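Local coordinates for protein kinectin 1 (Kinesin receptor) (Legionella pneumophila, PDB 4MU6) that is an effector of Legionella pneumophila whose function is not established, represented here by its elongated, largely helical N-terminal coiled-coil domain, at residues A[14-25]-A[259-270]. Sequence-based numbering, arbitrary orientation.
Sequences VTEHIKQFLADE and NYPLFLEELQKY
I18 against L262 and E266, and L22 against E266 and Y270, pack knobs-into-holes, two successive knobs joining helix 10-22 to helix 227-273 within the N-terminal coiled-coil domain. The segment axes cross at -44°. I18 enters the hole formed by N259, L262, F263 and E266; its chi1 of -71° parts the two branches, so that CD1 presses on L262 CB at a tight 3.4 Å while CG2 meets E266 CB at 3.5 Å. L22 fills the next hole, among F263, E266, L267 and Y270. Its CD1 rests on the aliphatic base of E266, and its CD2 lies over one face of the Y270 ring in a CH-pi contact, 4.3 Å from the centroid. The F21 and F263 rings meet obliquely through their CE1 atoms, and L32 and I42 also border F263. Charge gathers at one margin, where K269 NZ forms a salt bridge with E266 OE2 (2.9 Å) and K19 runs its aliphatic chain past the same carboxylate. Beyond the knobs, a polar link ties the chain after helix 10-22 to the long helix: Y270 OH donates to D24 O at 2.9 Å, in the carbonyl plane, and itself accepts a hydrogen bond from a water that also reaches E25 O weakly.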
loop_
_atom_site.group_PDB
_atom_site.type_symbol
_atom_site.label_atom_id
_atom_site.label_comp_id
_atom_site.label_asym_id
_atom_site.label_seq_id
_atom_site.Cartn_x
_atom_site.Cartn_y
_atom_site.Cartn_z
ATOM N N VAL A 14 -11.201 -15.704 30.712
ATOM C CA VAL A 14 -11.695 -15.118 31.954
ATOM C C VAL A 14 -11.382 -16.036 33.134
ATOM O O VAL A 14 -10.956 -15.575 34.198
ATOM C CB VAL A 14 -13.203 -14.818 31.864
ATOM C CG1 VAL A 14 -13.717 -14.198 33.155
ATOM C CG2 VAL A 14 -13.471 -13.878 30.675
ATOM N N THR A 15 -11.545 -17.337 32.921
ATOM C CA THR A 15 -11.295 -18.321 33.966
ATOM C C THR A 15 -9.841 -18.283 34.411
ATOM O O THR A 15 -9.545 -18.308 35.610
ATOM C CB THR A 15 -11.630 -19.746 33.488
ATOM O OG1 THR A 15 -13.029 -19.835 33.205
ATOM C CG2 THR A 15 -11.282 -20.760 34.561
ATOM N N GLU A 16 -8.942 -18.223 33.435
ATOM C CA GLU A 16 -7.520 -18.175 33.723
ATOM C C GLU A 16 -7.221 -16.951 34.570
ATOM O O GLU A 16 -6.470 -17.025 35.539
ATOM C CB GLU A 16 -6.711 -18.139 32.432
ATOM C CG GLU A 16 -5.203 -18.224 32.642
ATOM C CD GLU A 16 -4.408 -17.851 31.387
ATOM O OE1 GLU A 16 -3.458 -18.588 31.041
ATOM O OE2 GLU A 16 -4.725 -16.819 30.751
ATOM N N HIS A 17 -7.839 -15.829 34.223
ATOM C CA HIS A 17 -7.625 -14.599 34.980
ATOM C C HIS A 17 -8.300 -14.599 36.359
ATOM O O HIS A 17 -7.811 -13.972 37.297
ATOM C CB HIS A 17 -8.039 -13.384 34.159
ATOM C CG HIS A 17 -7.079 -13.055 33.061
ATOM N ND1 HIS A 17 -6.229 -11.973 33.117
ATOM C CD2 HIS A 17 -6.818 -13.679 31.887
ATOM C CE1 HIS A 17 -5.494 -11.936 32.020
ATOM N NE2 HIS A 17 -5.833 -12.960 31.256
ATOM N N ILE A 18 -9.429 -15.285 36.476
ATOM C CA ILE A 18 -10.051 -15.460 37.787
ATOM C C ILE A 18 -9.175 -16.329 38.674
ATOM O O ILE A 18 -8.941 -16.000 39.833
ATOM C CB ILE A 18 -11.426 -16.110 37.676
ATOM C CG1 ILE A 18 -12.408 -15.122 37.065
ATOM C CG2 ILE A 18 -11.928 -16.584 39.060
ATOM C CD1 ILE A 18 -13.667 -15.782 36.596
ATOM N N LYS A 19 -8.695 -17.442 38.125
ATOM C CA LYS A 19 -7.837 -18.342 38.883
ATOM C C LYS A 19 -6.575 -17.630 39.374
ATOM O O LYS A 19 -6.159 -17.808 40.524
ATOM C CB LYS A 19 -7.478 -19.573 38.047
ATOM C CG LYS A 19 -8.612 -20.586 37.892
ATOM C CD LYS A 19 -8.134 -21.795 37.114
ATOM C CE LYS A 19 -9.184 -22.879 37.070
ATOM N NZ LYS A 19 -8.545 -24.228 36.994
ATOM N N GLN A 20 -5.978 -16.811 38.507
ATOM C CA GLN A 20 -4.767 -16.082 38.869
ATOM C C GLN A 20 -5.037 -15.130 40.035
ATOM O O GLN A 20 -4.227 -15.003 40.956
ATOM C CB GLN A 20 -4.205 -15.331 37.657
ATOM C CG GLN A 20 -3.010 -14.460 37.983
ATOM C CD GLN A 20 -1.885 -15.248 38.615
ATOM O OE1 GLN A 20 -1.668 -16.418 38.288
ATOM N NE2 GLN A 20 -1.166 -14.618 39.536
ATOM N N PHE A 21 -6.195 -14.480 39.993
ATOM C CA PHE A 21 -6.613 -13.578 41.054
ATOM C C PHE A 21 -6.823 -14.344 42.362
ATOM O O PHE A 21 -6.369 -13.911 43.421
ATOM C CB PHE A 21 -7.902 -12.888 40.621
ATOM C CG PHE A 21 -8.476 -11.937 41.642
ATOM C CD1 PHE A 21 -9.378 -12.384 42.602
ATOM C CD2 PHE A 21 -8.150 -10.595 41.614
ATOM C CE1 PHE A 21 -9.928 -11.511 43.523
ATOM C CE2 PHE A 21 -8.695 -9.717 42.534
ATOM C CZ PHE A 21 -9.577 -10.177 43.491
ATOM N N LEU A 22 -7.507 -15.484 42.283
ATOM C CA LEU A 22 -7.786 -16.284 43.470
ATOM C C LEU A 22 -6.559 -17.061 43.968
ATOM O O LEU A 22 -6.628 -17.744 44.985
ATOM C CB LEU A 22 -8.991 -17.211 43.239
ATOM C CG LEU A 22 -10.333 -16.474 43.107
ATOM C CD1 LEU A 22 -11.470 -17.381 42.631
ATOM C CD2 LEU A 22 -10.706 -15.786 44.416
ATOM N N ALA A 23 -5.436 -16.950 43.258
ATOM C CA ALA A 23 -4.181 -17.522 43.741
ATOM C C ALA A 23 -3.700 -16.730 44.946
ATOM O O ALA A 23 -2.868 -17.194 45.713
ATOM C CB ALA A 23 -3.128 -17.514 42.655
ATOM N N ASP A 24 -4.232 -15.521 45.092
ATOM C CA ASP A 24 -3.965 -14.662 46.243
ATOM C C ASP A 24 -4.504 -15.296 47.539
ATOM O O ASP A 24 -5.708 -15.429 47.738
ATOM C CB ASP A 24 -4.604 -13.292 46.005
ATOM C CG ASP A 24 -4.080 -12.224 46.937
ATOM O OD1 ASP A 24 -3.761 -12.530 48.109
ATOM O OD2 ASP A 24 -3.994 -11.062 46.491
ATOM N N GLU A 25 -3.601 -15.678 48.428
ATOM C CA GLU A 25 -3.998 -16.358 49.648
ATOM C C GLU A 25 -4.286 -15.367 50.778
ATOM O O GLU A 25 -4.508 -15.757 51.924
ATOM C CB GLU A 25 -2.924 -17.373 50.039
ATOM C CG GLU A 25 -2.576 -18.311 48.883
ATOM C CD GLU A 25 -1.777 -19.526 49.318
ATOM O OE1 GLU A 25 -1.848 -19.893 50.510
ATOM O OE2 GLU A 25 -1.083 -20.119 48.463
ATOM N N ASN A 259 -18.050 -12.588 33.551
ATOM C CA ASN A 259 -17.088 -12.430 34.637
ATOM C C ASN A 259 -17.671 -12.833 35.996
ATOM O O ASN A 259 -17.145 -13.723 36.673
ATOM C CB ASN A 259 -16.612 -10.977 34.687
ATOM C CG ASN A 259 -15.505 -10.740 35.708
ATOM O OD1 ASN A 259 -15.779 -10.576 36.896
ATOM N ND2 ASN A 259 -14.249 -10.662 35.237
ATOM N N TYR A 260 -18.750 -12.170 36.398
ATOM C CA TYR A 260 -19.309 -12.389 37.725
ATOM C C TYR A 260 -19.737 -13.841 38.016
ATOM O O TYR A 260 -19.357 -14.389 39.052
ATOM C CB TYR A 260 -20.445 -11.403 38.036
ATOM C CG TYR A 260 -21.024 -11.633 39.409
ATOM C CD1 TYR A 260 -20.391 -11.129 40.532
ATOM C CD2 TYR A 260 -22.198 -12.375 39.586
ATOM C CE1 TYR A 260 -20.903 -11.343 41.802
ATOM C CE2 TYR A 260 -22.715 -12.606 40.854
ATOM C CZ TYR A 260 -22.060 -12.090 41.958
ATOM O OH TYR A 260 -22.554 -12.289 43.219
ATOM N N PRO A 261 -20.527 -14.469 37.118
ATOM C CA PRO A 261 -20.937 -15.840 37.466
ATOM C C PRO A 261 -19.745 -16.801 37.557
ATOM O O PRO A 261 -19.752 -17.705 38.393
ATOM C CB PRO A 261 -21.867 -16.250 36.319
ATOM C CG PRO A 261 -22.306 -14.949 35.672
ATOM C CD PRO A 261 -21.178 -13.979 35.885
ATOM N N LEU A 262 -18.730 -16.591 36.727
ATOM C CA LEU A 262 -17.556 -17.456 36.755
ATOM C C LEU A 262 -16.790 -17.262 38.054
ATOM O O LEU A 262 -16.299 -18.220 38.659
ATOM C CB LEU A 262 -16.634 -17.167 35.560
ATOM C CG LEU A 262 -16.977 -17.793 34.204
ATOM C CD1 LEU A 262 -15.859 -17.519 33.185
ATOM C CD2 LEU A 262 -17.207 -19.291 34.349
ATOM N N PHE A 263 -16.693 -16.013 38.488
ATOM C CA PHE A 263 -15.973 -15.697 39.709
ATOM C C PHE A 263 -16.628 -16.362 40.924
ATOM O O PHE A 263 -15.948 -16.863 41.824
ATOM C CB PHE A 263 -15.927 -14.189 39.916
ATOM C CG PHE A 263 -15.327 -13.777 41.234
ATOM C CD1 PHE A 263 -13.950 -13.729 41.399
ATOM C CD2 PHE A 263 -16.139 -13.422 42.302
ATOM C CE1 PHE A 263 -13.386 -13.338 42.613
ATOM C CE2 PHE A 263 -15.585 -13.033 43.511
ATOM C CZ PHE A 263 -14.210 -12.987 43.668
ATOM N N LEU A 264 -17.954 -16.338 40.942
ATOM C CA LEU A 264 -18.714 -16.940 42.029
ATOM C C LEU A 264 -18.423 -18.446 42.108
ATOM O O LEU A 264 -18.165 -18.977 43.189
ATOM C CB LEU A 264 -20.204 -16.645 41.853
ATOM C CG LEU A 264 -20.936 -16.246 43.138
ATOM C CD1 LEU A 264 -20.357 -14.958 43.728
ATOM C CD2 LEU A 264 -22.444 -16.119 42.902
ATOM N N GLU A 265 -18.430 -19.117 40.959
ATOM C CA GLU A 265 -18.077 -20.541 40.870
ATOM C C GLU A 265 -16.675 -20.826 41.397
ATOM O O GLU A 265 -16.454 -21.767 42.171
ATOM C CB GLU A 265 -18.152 -21.026 39.412
ATOM C CG GLU A 265 -19.551 -21.153 38.839
ATOM C CD GLU A 265 -20.289 -22.381 39.351
ATOM O OE1 GLU A 265 -19.620 -23.307 39.859
ATOM O OE2 GLU A 265 -21.539 -22.421 39.247
ATOM N N GLU A 266 -15.712 -20.022 40.961
ATOM C CA GLU A 266 -14.335 -20.278 41.340
ATOM C C GLU A 266 -14.083 -19.924 42.792
ATOM O O GLU A 266 -13.183 -20.463 43.410
ATOM C CB GLU A 266 -13.366 -19.518 40.436
ATOM C CG GLU A 266 -13.233 -20.127 39.056
ATOM C CD GLU A 266 -12.674 -21.534 39.105
ATOM O OE1 GLU A 266 -11.835 -21.802 39.992
ATOM O OE2 GLU A 266 -13.078 -22.370 38.266
ATOM N N LEU A 267 -14.879 -19.006 43.324
ATOM C CA LEU A 267 -14.661 -18.514 44.668
ATOM C C LEU A 267 -15.075 -19.605 45.634
ATOM O O LEU A 267 -14.429 -19.814 46.669
ATOM C CB LEU A 267 -15.498 -17.268 44.917
ATOM C CG LEU A 267 -15.472 -16.761 46.357
ATOM C CD1 LEU A 267 -14.050 -16.331 46.720
ATOM C CD2 LEU A 267 -16.451 -15.615 46.540
ATOM N N GLN A 268 -16.154 -20.294 45.273
ATOM C CA GLN A 268 -16.652 -21.424 46.039
ATOM C C GLN A 268 -15.525 -22.452 46.169
ATOM O O GLN A 268 -15.226 -22.918 47.276
ATOM C CB GLN A 268 -17.899 -22.015 45.369
ATOM C CG GLN A 268 -18.628 -23.077 46.180
ATOM C CD GLN A 268 -19.462 -22.504 47.326
ATOM O OE1 GLN A 268 -18.931 -22.160 48.385
ATOM N NE2 GLN A 268 -20.776 -22.413 47.119
ATOM N N LYS A 269 -14.869 -22.762 45.049
ATOM C CA LYS A 269 -13.746 -23.705 45.055
ATOM C C LYS A 269 -12.626 -23.229 45.961
ATOM O O LYS A 269 -12.123 -23.985 46.784
ATOM C CB LYS A 269 -13.217 -23.946 43.642
ATOM C CG LYS A 269 -14.219 -24.628 42.726
ATOM C CD LYS A 269 -13.918 -24.393 41.257
ATOM C CE LYS A 269 -12.720 -25.200 40.772
ATOM N NZ LYS A 269 -12.375 -24.919 39.333
ATOM N N TYR A 270 -12.239 -21.970 45.797
ATOM C CA TYR A 270 -11.247 -21.322 46.645
ATOM C C TYR A 270 -11.610 -21.431 48.126
ATOM O O TYR A 270 -10.739 -21.636 48.979
ATOM C CB TYR A 270 -11.168 -19.858 46.242
ATOM C CG TYR A 270 -10.325 -18.959 47.098
ATOM C CD1 TYR A 270 -8.972 -18.786 46.827
ATOM C CD2 TYR A 270 -10.886 -18.220 48.138
ATOM C CE1 TYR A 270 -8.193 -17.930 47.587
ATOM C CE2 TYR A 270 -10.112 -17.358 48.904
ATOM C CZ TYR A 270 -8.763 -17.217 48.615
ATOM O OH TYR A 270 -7.970 -16.362 49.352
HETATM O O HOH W 1 -7.623 -15.263 52.186
#